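Local coordinates for putative transcriptional regulator (PDB 2ZB9), which probably binds DNA as a dimeric transcription factor of the TetR family through a helix-turn-helix motif, at residues A[62-67]-A[71-76]; A[139-144]-A[162-167]; A[113-118]-A[130-135]; A[175-180]-A[187-192]. All blocks are in the same frame, centred on the assembly; numbering follows the deposited sequence.

Contact 1 of 4, residues A[62-67]-A[71-76]; sequences KWWPSK and ALDGYF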
# COMPACT_ATOMS: atom_id res chain seq x y z
N LYS A 62 11.05 -7.15 -28.50
CA LYS A 62 12.29 -7.70 -27.95
C LYS A 62 12.66 -7.08 -26.61
O LYS A 62 13.12 -7.77 -25.70
CB LYS A 62 13.46 -7.47 -28.92
CG LYS A 62 13.34 -8.16 -30.26
CD LYS A 62 14.60 -7.86 -31.08
CE LYS A 62 14.52 -8.42 -32.49
NZ LYS A 62 15.75 -8.03 -33.24
N TRP A 63 12.49 -5.76 -26.50
CA TRP A 63 12.83 -5.06 -25.27
C TRP A 63 11.75 -5.12 -24.20
O TRP A 63 12.06 -5.09 -23.01
CB TRP A 63 13.16 -3.60 -25.58
CG TRP A 63 14.39 -3.41 -26.39
CD1 TRP A 63 15.50 -4.20 -26.39
CD2 TRP A 63 14.68 -2.31 -27.26
NE1 TRP A 63 16.47 -3.67 -27.21
CE2 TRP A 63 15.99 -2.51 -27.76
CE3 TRP A 63 13.96 -1.18 -27.68
CZ2 TRP A 63 16.60 -1.61 -28.64
CZ3 TRP A 63 14.57 -0.29 -28.56
CH2 TRP A 63 15.88 -0.51 -29.03
N TRP A 64 10.49 -5.19 -24.61
CA TRP A 64 9.39 -5.25 -23.66
C TRP A 64 8.45 -6.37 -24.05
O TRP A 64 7.61 -6.22 -24.94
CB TRP A 64 8.65 -3.91 -23.61
CG TRP A 64 9.55 -2.79 -23.20
CD1 TRP A 64 10.00 -2.52 -21.94
CD2 TRP A 64 10.19 -1.85 -24.07
NE1 TRP A 64 10.88 -1.47 -21.97
CE2 TRP A 64 11.02 -1.04 -23.26
CE3 TRP A 64 10.15 -1.61 -25.45
CZ2 TRP A 64 11.81 -0.01 -23.79
CZ3 TRP A 64 10.93 -0.59 -25.97
CH2 TRP A 64 11.75 0.20 -25.15
N PRO A 65 8.57 -7.52 -23.37
CA PRO A 65 7.75 -8.71 -23.62
C PRO A 65 6.25 -8.54 -23.41
O PRO A 65 5.47 -9.38 -23.82
CB PRO A 65 8.36 -9.74 -22.66
CG PRO A 65 8.76 -8.88 -21.49
CD PRO A 65 9.43 -7.72 -22.20
N SER A 66 5.85 -7.44 -22.78
CA SER A 66 4.43 -7.23 -22.57
C SER A 66 4.05 -5.76 -22.41
O SER A 66 4.90 -4.90 -22.19
CB SER A 66 3.96 -7.98 -21.32
OG SER A 66 4.43 -7.33 -20.15
N LYS A 67 2.76 -5.50 -22.54
CA LYS A 67 2.22 -4.16 -22.39
C LYS A 67 2.55 -3.66 -20.98
O LYS A 67 2.90 -2.49 -20.79
CB LYS A 67 0.70 -4.23 -22.62
CG LYS A 67 -0.12 -3.11 -22.01
CD LYS A 67 0.13 -1.78 -22.69
CE LYS A 67 -0.86 -0.75 -22.16
NZ LYS A 67 -2.27 -1.14 -22.48
N ALA A 71 4.65 -0.24 -20.16
CA ALA A 71 4.13 0.86 -19.36
C ALA A 71 4.99 1.15 -18.13
O ALA A 71 5.34 2.31 -17.89
CB ALA A 71 2.70 0.55 -18.93
N LEU A 72 5.35 0.11 -17.38
CA LEU A 72 6.16 0.28 -16.16
C LEU A 72 7.54 0.88 -16.43
O LEU A 72 7.98 1.77 -15.70
CB LEU A 72 6.35 -1.06 -15.43
CG LEU A 72 5.35 -1.61 -14.40
CD1 LEU A 72 4.89 -0.48 -13.47
CD2 LEU A 72 4.17 -2.23 -15.09
N ASP A 73 8.22 0.39 -17.45
CA ASP A 73 9.55 0.90 -17.77
C ASP A 73 9.44 2.35 -18.22
O ASP A 73 10.24 3.20 -17.83
CB ASP A 73 10.19 0.05 -18.86
CG ASP A 73 11.71 0.12 -18.86
OD1 ASP A 73 12.30 0.78 -17.97
OD2 ASP A 73 12.33 -0.50 -19.75
N GLY A 74 8.44 2.65 -19.05
CA GLY A 74 8.25 4.02 -19.50
C GLY A 74 7.91 4.92 -18.33
O GLY A 74 8.40 6.05 -18.22
N TYR A 75 7.08 4.42 -17.42
CA TYR A 75 6.68 5.21 -16.26
C TYR A 75 7.88 5.52 -15.37
O TYR A 75 8.09 6.67 -14.99
CB TYR A 75 5.62 4.49 -15.44
CG TYR A 75 5.09 5.34 -14.32
CD1 TYR A 75 4.18 6.37 -14.56
CD2 TYR A 75 5.55 5.16 -13.01
CE1 TYR A 75 3.74 7.20 -13.53
CE2 TYR A 75 5.12 5.99 -11.98
CZ TYR A 75 4.22 7.00 -12.25
OH TYR A 75 3.82 7.83 -11.22
N PHE A 76 8.67 4.50 -15.05
CA PHE A 76 9.84 4.71 -14.20
C PHE A 76 10.74 5.83 -14.75
O PHE A 76 11.16 6.72 -14.01
CB PHE A 76 10.63 3.40 -14.06
CG PHE A 76 11.88 3.53 -13.23
CD1 PHE A 76 13.05 4.04 -13.79
CD2 PHE A 76 11.88 3.16 -11.88
CE1 PHE A 76 14.21 4.18 -13.02
CE2 PHE A 76 13.02 3.30 -11.10
CZ PHE A 76 14.20 3.82 -11.67

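Contact 2 of 4, residues A[139-144]-A[162-167]; sequences QRRALA and DVQVLV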
# COMPACT_ATOMS: atom_id res chain seq x y z
N GLN A 139 13.62 -0.80 -7.83
CA GLN A 139 14.56 0.28 -8.05
C GLN A 139 14.19 1.53 -7.24
O GLN A 139 15.06 2.22 -6.75
CB GLN A 139 14.61 0.65 -9.53
CG GLN A 139 14.87 -0.52 -10.47
CD GLN A 139 14.75 -0.12 -11.93
OE1 GLN A 139 15.61 0.59 -12.46
NE2 GLN A 139 13.68 -0.56 -12.58
N ARG A 140 12.89 1.83 -7.10
CA ARG A 140 12.51 3.00 -6.32
C ARG A 140 13.01 2.79 -4.90
O ARG A 140 13.61 3.68 -4.30
CB ARG A 140 10.98 3.19 -6.30
CG ARG A 140 10.33 3.55 -7.64
CD ARG A 140 10.84 4.87 -8.22
NE ARG A 140 11.17 5.85 -7.19
CZ ARG A 140 11.96 6.91 -7.39
NH1 ARG A 140 12.49 7.11 -8.60
NH2 ARG A 140 12.28 7.71 -6.39
N ARG A 141 12.76 1.59 -4.37
CA ARG A 141 13.20 1.23 -3.03
C ARG A 141 14.69 1.38 -2.82
O ARG A 141 15.13 1.91 -1.81
CB ARG A 141 12.83 -0.21 -2.70
CG ARG A 141 11.42 -0.40 -2.23
CD ARG A 141 11.34 -1.70 -1.46
NE ARG A 141 10.01 -1.85 -0.90
CZ ARG A 141 9.74 -1.86 0.40
NH1 ARG A 141 10.72 -1.72 1.30
NH2 ARG A 141 8.49 -1.99 0.79
N ALA A 142 15.47 0.86 -3.77
CA ALA A 142 16.92 0.93 -3.68
C ALA A 142 17.38 2.38 -3.65
O ALA A 142 18.30 2.73 -2.93
CB ALA A 142 17.56 0.19 -4.87
N LEU A 143 16.71 3.22 -4.44
CA LEU A 143 17.03 4.64 -4.51
C LEU A 143 16.76 5.28 -3.14
O LEU A 143 17.57 6.05 -2.63
CB LEU A 143 16.17 5.31 -5.59
CG LEU A 143 16.76 5.91 -6.88
CD1 LEU A 143 18.17 5.39 -7.17
CD2 LEU A 143 15.81 5.60 -8.03
N ALA A 144 15.63 4.95 -2.54
CA ALA A 144 15.28 5.49 -1.23
C ALA A 144 16.20 4.93 -0.13
O ALA A 144 16.73 5.68 0.70
CB ALA A 144 13.83 5.18 -0.92
N ASP A 162 17.04 -0.22 10.42
CA ASP A 162 16.90 -0.91 9.14
C ASP A 162 16.20 0.07 8.19
O ASP A 162 15.01 0.34 8.36
CB ASP A 162 16.05 -2.16 9.31
CG ASP A 162 15.94 -2.97 8.03
OD1 ASP A 162 16.25 -2.44 6.95
OD2 ASP A 162 15.54 -4.15 8.12
N VAL A 163 16.93 0.58 7.21
CA VAL A 163 16.36 1.55 6.27
C VAL A 163 15.21 1.02 5.42
O VAL A 163 14.34 1.78 5.00
CB VAL A 163 17.46 2.15 5.36
CG1 VAL A 163 18.46 2.91 6.20
CG2 VAL A 163 18.16 1.05 4.57
N GLN A 164 15.19 -0.28 5.15
CA GLN A 164 14.11 -0.85 4.35
C GLN A 164 12.77 -0.69 5.07
O GLN A 164 11.74 -0.52 4.43
CB GLN A 164 14.36 -2.33 4.06
CG GLN A 164 15.29 -2.58 2.88
CD GLN A 164 14.81 -1.90 1.61
OE1 GLN A 164 13.61 -1.69 1.43
NE2 GLN A 164 15.74 -1.58 0.72
N VAL A 165 12.79 -0.76 6.40
CA VAL A 165 11.56 -0.60 7.17
C VAL A 165 11.09 0.84 7.00
O VAL A 165 9.90 1.10 6.83
CB VAL A 165 11.78 -0.88 8.68
CG1 VAL A 165 10.47 -0.64 9.46
CG2 VAL A 165 12.27 -2.31 8.89
N LEU A 166 12.02 1.79 7.05
CA LEU A 166 11.67 3.21 6.91
C LEU A 166 10.95 3.45 5.59
O LEU A 166 9.98 4.20 5.53
CB LEU A 166 12.92 4.08 6.96
CG LEU A 166 13.78 4.01 8.22
CD1 LEU A 166 14.97 4.96 8.08
CD2 LEU A 166 12.94 4.38 9.45
N VAL A 167 11.43 2.81 4.53
CA VAL A 167 10.80 2.96 3.23
C VAL A 167 9.29 2.72 3.31
O VAL A 167 8.50 3.47 2.75
CB VAL A 167 11.41 1.97 2.20
CG1 VAL A 167 10.64 2.05 0.89
CG2 VAL A 167 12.89 2.30 1.98

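Contact 3 of 4, residues A[113-118]-A[130-135]; sequences RILTEL and TAYRQL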
# COMPACT_ATOMS: atom_id res chain seq x y z
N ARG A 113 -2.93 7.77 -10.53
CA ARG A 113 -3.93 6.79 -10.95
C ARG A 113 -3.30 5.66 -11.76
O ARG A 113 -3.64 4.49 -11.59
CB ARG A 113 -5.03 7.49 -11.75
CG ARG A 113 -6.03 6.57 -12.44
CD ARG A 113 -5.66 6.34 -13.91
NE ARG A 113 -5.31 4.95 -14.19
CZ ARG A 113 -4.94 4.48 -15.38
NH1 ARG A 113 -4.86 5.30 -16.43
NH2 ARG A 113 -4.65 3.19 -15.53
N ILE A 114 -2.38 6.02 -12.66
CA ILE A 114 -1.71 5.03 -13.49
C ILE A 114 -1.04 3.96 -12.63
O ILE A 114 -1.23 2.76 -12.84
CB ILE A 114 -0.62 5.71 -14.37
CG1 ILE A 114 -1.27 6.41 -15.56
CG2 ILE A 114 0.41 4.67 -14.84
CD1 ILE A 114 -0.31 7.28 -16.36
N LEU A 115 -0.27 4.40 -11.64
CA LEU A 115 0.44 3.47 -10.77
C LEU A 115 -0.47 2.66 -9.85
O LEU A 115 -0.29 1.45 -9.71
CB LEU A 115 1.47 4.26 -9.95
CG LEU A 115 2.80 3.62 -9.58
CD1 LEU A 115 3.47 3.02 -10.80
CD2 LEU A 115 3.70 4.68 -8.96
N THR A 116 -1.45 3.31 -9.22
CA THR A 116 -2.36 2.60 -8.32
C THR A 116 -3.19 1.55 -9.05
O THR A 116 -3.52 0.50 -8.49
CB THR A 116 -3.34 3.57 -7.60
OG1 THR A 116 -4.06 4.34 -8.56
CG2 THR A 116 -2.59 4.51 -6.67
N GLU A 117 -3.53 1.81 -10.31
CA GLU A 117 -4.30 0.84 -11.07
C GLU A 117 -3.43 -0.34 -11.49
O GLU A 117 -3.93 -1.45 -11.65
CB GLU A 117 -4.95 1.50 -12.29
CG GLU A 117 -6.08 2.45 -11.90
CD GLU A 117 -6.94 2.89 -13.07
OE1 GLU A 117 -7.88 3.69 -12.86
OE2 GLU A 117 -6.68 2.43 -14.21
N LEU A 118 -2.13 -0.10 -11.65
CA LEU A 118 -1.23 -1.19 -12.01
C LEU A 118 -1.00 -2.06 -10.76
O LEU A 118 -0.91 -3.28 -10.84
CB LEU A 118 0.11 -0.64 -12.51
CG LEU A 118 0.10 -0.10 -13.95
CD1 LEU A 118 1.41 0.62 -14.25
CD2 LEU A 118 -0.11 -1.26 -14.91
N THR A 130 5.35 -9.31 -11.01
CA THR A 130 6.79 -9.49 -11.16
C THR A 130 7.41 -8.31 -11.91
O THR A 130 8.48 -7.83 -11.53
CB THR A 130 7.11 -10.80 -11.91
OG1 THR A 130 6.74 -11.91 -11.08
CG2 THR A 130 8.59 -10.88 -12.24
N ALA A 131 6.74 -7.86 -12.97
CA ALA A 131 7.24 -6.74 -13.76
C ALA A 131 7.20 -5.43 -12.95
O ALA A 131 8.07 -4.57 -13.10
CB ALA A 131 6.40 -6.59 -15.03
N TYR A 132 6.18 -5.29 -12.11
CA TYR A 132 6.06 -4.08 -11.30
C TYR A 132 7.29 -3.93 -10.40
O TYR A 132 7.85 -2.83 -10.26
CB TYR A 132 4.79 -4.15 -10.45
CG TYR A 132 4.48 -2.86 -9.72
CD1 TYR A 132 3.69 -1.88 -10.31
CD2 TYR A 132 5.02 -2.61 -8.46
CE1 TYR A 132 3.44 -0.67 -9.65
CE2 TYR A 132 4.77 -1.41 -7.79
CZ TYR A 132 3.98 -0.45 -8.40
OH TYR A 132 3.75 0.74 -7.74
N ARG A 133 7.71 -5.03 -9.79
CA ARG A 133 8.89 -5.02 -8.92
C ARG A 133 10.18 -4.82 -9.71
O ARG A 133 11.01 -3.98 -9.37
CB ARG A 133 8.98 -6.33 -8.12
CG ARG A 133 7.88 -6.53 -7.08
CD ARG A 133 8.25 -7.63 -6.07
NE ARG A 133 8.23 -8.96 -6.68
CZ ARG A 133 7.12 -9.65 -6.95
NH1 ARG A 133 5.93 -9.13 -6.67
NH2 ARG A 133 7.20 -10.85 -7.51
N GLN A 134 10.36 -5.60 -10.77
CA GLN A 134 11.58 -5.51 -11.57
C GLN A 134 11.79 -4.20 -12.30
O GLN A 134 12.92 -3.73 -12.42
CB GLN A 134 11.65 -6.67 -12.57
CG GLN A 134 11.98 -8.01 -11.91
CD GLN A 134 11.91 -9.19 -12.87
OE1 GLN A 134 12.27 -10.31 -12.50
NE2 GLN A 134 11.43 -8.95 -14.08
N LEU A 135 10.71 -3.60 -12.79
CA LEU A 135 10.83 -2.36 -13.55
C LEU A 135 10.52 -1.08 -12.78
O LEU A 135 10.89 0.01 -13.22
CB LEU A 135 9.95 -2.46 -14.80
CG LEU A 135 10.28 -3.64 -15.71
CD1 LEU A 135 9.22 -3.78 -16.79
CD2 LEU A 135 11.67 -3.44 -16.34

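Contact 4 of 4, residues A[175-180]-A[187-192]; sequences YHRLLI and DAFVTA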
# COMPACT_ATOMS: atom_id res chain seq x y z
N TYR A 175 1.31 5.29 -0.16
CA TYR A 175 0.66 4.35 -1.07
C TYR A 175 -0.59 3.80 -0.40
O TYR A 175 -1.64 3.68 -1.04
CB TYR A 175 1.59 3.18 -1.40
CG TYR A 175 2.60 3.43 -2.50
CD1 TYR A 175 2.18 3.66 -3.81
CD2 TYR A 175 3.97 3.43 -2.24
CE1 TYR A 175 3.10 3.87 -4.84
CE2 TYR A 175 4.90 3.65 -3.26
CZ TYR A 175 4.46 3.87 -4.56
OH TYR A 175 5.37 4.10 -5.57
N HIS A 176 -0.49 3.47 0.88
CA HIS A 176 -1.63 2.92 1.59
C HIS A 176 -2.81 3.87 1.66
O HIS A 176 -3.95 3.49 1.41
CB HIS A 176 -1.22 2.48 3.00
CG HIS A 176 -2.36 1.94 3.81
ND1 HIS A 176 -2.94 2.65 4.83
CD2 HIS A 176 -3.02 0.76 3.74
CE1 HIS A 176 -3.92 1.93 5.36
NE2 HIS A 176 -3.98 0.78 4.71
N ARG A 177 -2.54 5.13 2.01
CA ARG A 177 -3.63 6.08 2.09
C ARG A 177 -4.17 6.34 0.68
O ARG A 177 -5.35 6.66 0.52
CB ARG A 177 -3.16 7.38 2.76
CG ARG A 177 -4.30 8.27 3.22
CD ARG A 177 -3.84 9.46 4.08
NE ARG A 177 -3.62 9.12 5.49
CZ ARG A 177 -3.58 10.02 6.47
NH1 ARG A 177 -3.76 11.30 6.19
NH2 ARG A 177 -3.38 9.65 7.73
N LEU A 178 -3.32 6.18 -0.33
CA LEU A 178 -3.74 6.37 -1.71
C LEU A 178 -4.58 5.20 -2.22
O LEU A 178 -5.59 5.41 -2.88
CB LEU A 178 -2.55 6.55 -2.65
CG LEU A 178 -1.83 7.89 -2.68
CD1 LEU A 178 -0.55 7.77 -3.49
CD2 LEU A 178 -2.75 8.95 -3.28
N LEU A 179 -4.16 3.97 -1.92
CA LEU A 179 -4.90 2.78 -2.37
C LEU A 179 -6.27 2.69 -1.71
O LEU A 179 -7.24 2.22 -2.32
CB LEU A 179 -4.11 1.50 -2.08
CG LEU A 179 -3.03 0.96 -3.04
CD1 LEU A 179 -3.35 1.35 -4.47
CD2 LEU A 179 -1.67 1.46 -2.64
N ILE A 180 -6.36 3.11 -0.46
CA ILE A 180 -7.63 3.11 0.26
C ILE A 180 -7.72 4.43 1.03
O ILE A 180 -7.26 4.57 2.16
CB ILE A 180 -7.75 1.85 1.17
CG1 ILE A 180 -8.47 2.18 2.46
CG2 ILE A 180 -6.39 1.21 1.37
CD1 ILE A 180 -8.51 1.03 3.41
N ASP A 187 -0.02 17.86 2.39
CA ASP A 187 1.28 18.25 2.90
C ASP A 187 1.41 18.01 4.40
O ASP A 187 2.50 17.69 4.89
CB ASP A 187 1.55 19.72 2.59
CG ASP A 187 3.00 20.11 2.85
OD1 ASP A 187 3.90 19.47 2.26
OD2 ASP A 187 3.24 21.06 3.64
N ALA A 188 0.32 18.18 5.13
CA ALA A 188 0.33 17.97 6.57
C ALA A 188 0.64 16.50 6.84
O ALA A 188 1.39 16.16 7.76
CB ALA A 188 -1.03 18.35 7.17
N PHE A 189 0.05 15.64 6.03
CA PHE A 189 0.25 14.21 6.14
C PHE A 189 1.73 13.91 5.87
O PHE A 189 2.40 13.26 6.67
CB PHE A 189 -0.64 13.48 5.13
CG PHE A 189 -0.34 12.02 4.99
CD1 PHE A 189 -0.36 11.18 6.09
CD2 PHE A 189 -0.06 11.48 3.74
CE1 PHE A 189 -0.11 9.82 5.95
CE2 PHE A 189 0.19 10.12 3.58
CZ PHE A 189 0.17 9.29 4.70
N VAL A 190 2.23 14.41 4.75
CA VAL A 190 3.61 14.22 4.36
C VAL A 190 4.58 14.68 5.45
O VAL A 190 5.46 13.93 5.86
CB VAL A 190 3.92 15.01 3.08
CG1 VAL A 190 5.42 15.03 2.82
CG2 VAL A 190 3.19 14.37 1.91
N THR A 191 4.40 15.91 5.92
CA THR A 191 5.27 16.46 6.95
C THR A 191 5.24 15.64 8.23
O THR A 191 6.28 15.42 8.85
CB THR A 191 4.90 17.93 7.28
OG1 THR A 191 4.96 18.71 6.08
CG2 THR A 191 5.88 18.51 8.28
N ALA A 192 4.06 15.17 8.62
CA ALA A 192 3.92 14.36 9.83
C ALA A 192 4.63 13.01 9.71
O ALA A 192 5.17 12.50 10.69
CB ALA A 192 2.43 14.14 10.15

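Contact 1 of 4, residues A[62-67]-A[71-76]
Trp64 carries its indole beside the backbone N (CG anti to the carbonyl carbon, chi1 -60°), while Asp73 on helix 67-83 swings its carboxylate anti to the backbone N (chi1 -156°); the two side chains cross at about a right angle, ring and carboxylate planes steeply inclined. The indole N-H points straight at the acid: Trp64 NE1 lies 2.8 Å from Asp73 OD2, the bond is nearly linear at 174°, and the oxygen sits in the ring plane, offering its anti lone pair. Trp63 CB covers part of one indole face, and Val28 and Leu29 of helix 20-39 also pack against Trp64. Beside this bond Ser66 is the N-cap of the next helix, with OG accepting from Ala69 N, and Ala71 N donates to Lys67 O at 2.9 Å in its opening turn. A phenylalanine in place of Trp64 would probably leave Asp73 OD2 without its indole donor and weaken the tie between the end of the predicted helix-turn-helix motif and helix 67-83. Because OD2 also forms a salt bridge with Arg25 of helix 20-39, this buried carboxylate oxygen joins two donors, and the arginine would probably stabilise its negative charge.

Contact 2 of 4, residues A[139-144]-A[162-167]
Gln164 OE1 receives NH1 of Arg141 at 2.9 Å, the one hydrogen bond between helix 126-153 and the first turn of helix 163-179 in this contact. The donor approaches nearly along the C=O axis (168°), and the oxygen lies close to the guanidinium plane, at its edge; the N-H is less straight, at 149°. Amide and guanidinium are only roughly coplanar. Arg141 gets there with a chain extended from CG to NE, whereas Gln164 has to fold back at its second torsion to bring its amide across. One face of the guanidinium is covered by Val167, whose CG1 lies 3.8 Å from Arg141 NH1 and also touches the aliphatic part of the arginine at CG. The other methyl of Val167, CG2, turns to Ala144 CB at 4.2 Å and closes the apolar side of the contact. The stronger partner of Arg141 is Asp168, which forms a salt bridge with NH2, so a charged and a neutral acceptor together hold the buried guanidinium in its orientation. Asp162 caps the start of the second helix, its OD1 accepting from Gln164 N at 3.0 Å. His176 of the second subunit packs on Arg141. The short segments run at 119° to each other, 9.9 Å apart at closest approach, a steep helix crossing within the all-helical C-terminal domain of a TetR-family regulator, at its dimer interface.

Contact 3 of 4, residues A[113-118]-A[130-135]
The phenol ring of Tyr132 meets Leu118 CB and Leu115 CD1 obliquely, neither squarely over a face nor in line with an edge, as it reaches from helix 126-153 to helix 110-122. The CG of Tyr132 stands anti to its own backbone N (chi1 -172°), which sends the ring out from its helix and brings the hydroxyl end to Leu115. There the two side chains cross at about a right angle: Leu115 CG comes within 3.5 Å of Tyr132 OH, and its CD1 methyl lies 3.9 Å from Tyr132 CE1. Leu118, one turn further along, meets the inner part of the ring, with CB 4.4 Å from Tyr132 CD1. The nearest CA atoms, of Leu118 and Tyr132, are 7.9 Å apart, and the ring reaches across between the helices. Leu72 of helix 67-83 packs on both Tyr132 and Leu118, and Tyr75 of that helix on Leu115, so the helix that follows the predicted DNA-binding motif completes the cluster. Ile180 of the second subunit also packs on Tyr132. Between the two segments the contact is held by apolar and van der Waals contacts of buried groups without a polar bond; its cohesion thus depends on how the leucine branches and the tyrosine ring fit together, and the phenol oxygen meets hydrocarbon, not a polar group, on the Leu115 side.

Contact 4 of 4, residues A[175-180]-A[187-192]
Arg177 lays its guanidinium flat on the ring of Phe189, the planes only 16° apart and the two centres 3.9 Å from each other. Phe189 CD1 sits over the middle of the guanidinium, 3.4 Å from Arg177 NH1, while the charged group itself is displaced from the ring centre, giving an off-centre cation-pi stack. Nearer the ring axis comes the methylene: Arg177 CD stands 4.0 Å from the centroid of the Phe189 ring, a CH-pi contact over its face. A bend at chi3 (-82°) turns the end of the arginine across the ring, and the two side chains run antiparallel alongside one another. In this way the last turns of helix 163-179 are joined to the start of helix 187-199 across a short connecting loop, in the C-terminal domain of the TetR fold and at its dimer interface. The loop takes part too, since Arg177 NH1 donates to Pro184 O, and NH2 forms a salt bridge with Asp168 of the second subunit. Replacing Arg177 by alanine would strip the flat cover from one face of the Phe189 ring and would probably cost that Asp168 one of its charged partners. Away from this buried stack the contact is loose: the nearest CA atoms, of Arg177 and Phe189, are 9.9 Å apart, and toward solvent the exposed Asp187 pairs instead with Arg100 of helix 91-108.

Along the chain the order is contact 1, 3, 2, 4, each closing before the next opens. Contact 1 belongs to the predicted DNA-binding end and the helix after it, the other three to the C-terminal domain. Contacts 1 and 3 have centres about 10 Å apart and meet directly through helix 67-83, which thus ties the DNA-binding end to the C-terminal domain; Phe76 of the same helix reaches Gln139 of contact 2. Helix 126-153 serves contacts 3 and 2, helix 163-179 contacts 2 and 4, with centres about 17 Å apart in each case, and Leu115 of contact 3 touches Tyr175 of contact 4. Contacts 2, 3 and 4 also touch the second subunit, whereas no residue of contact 1 does.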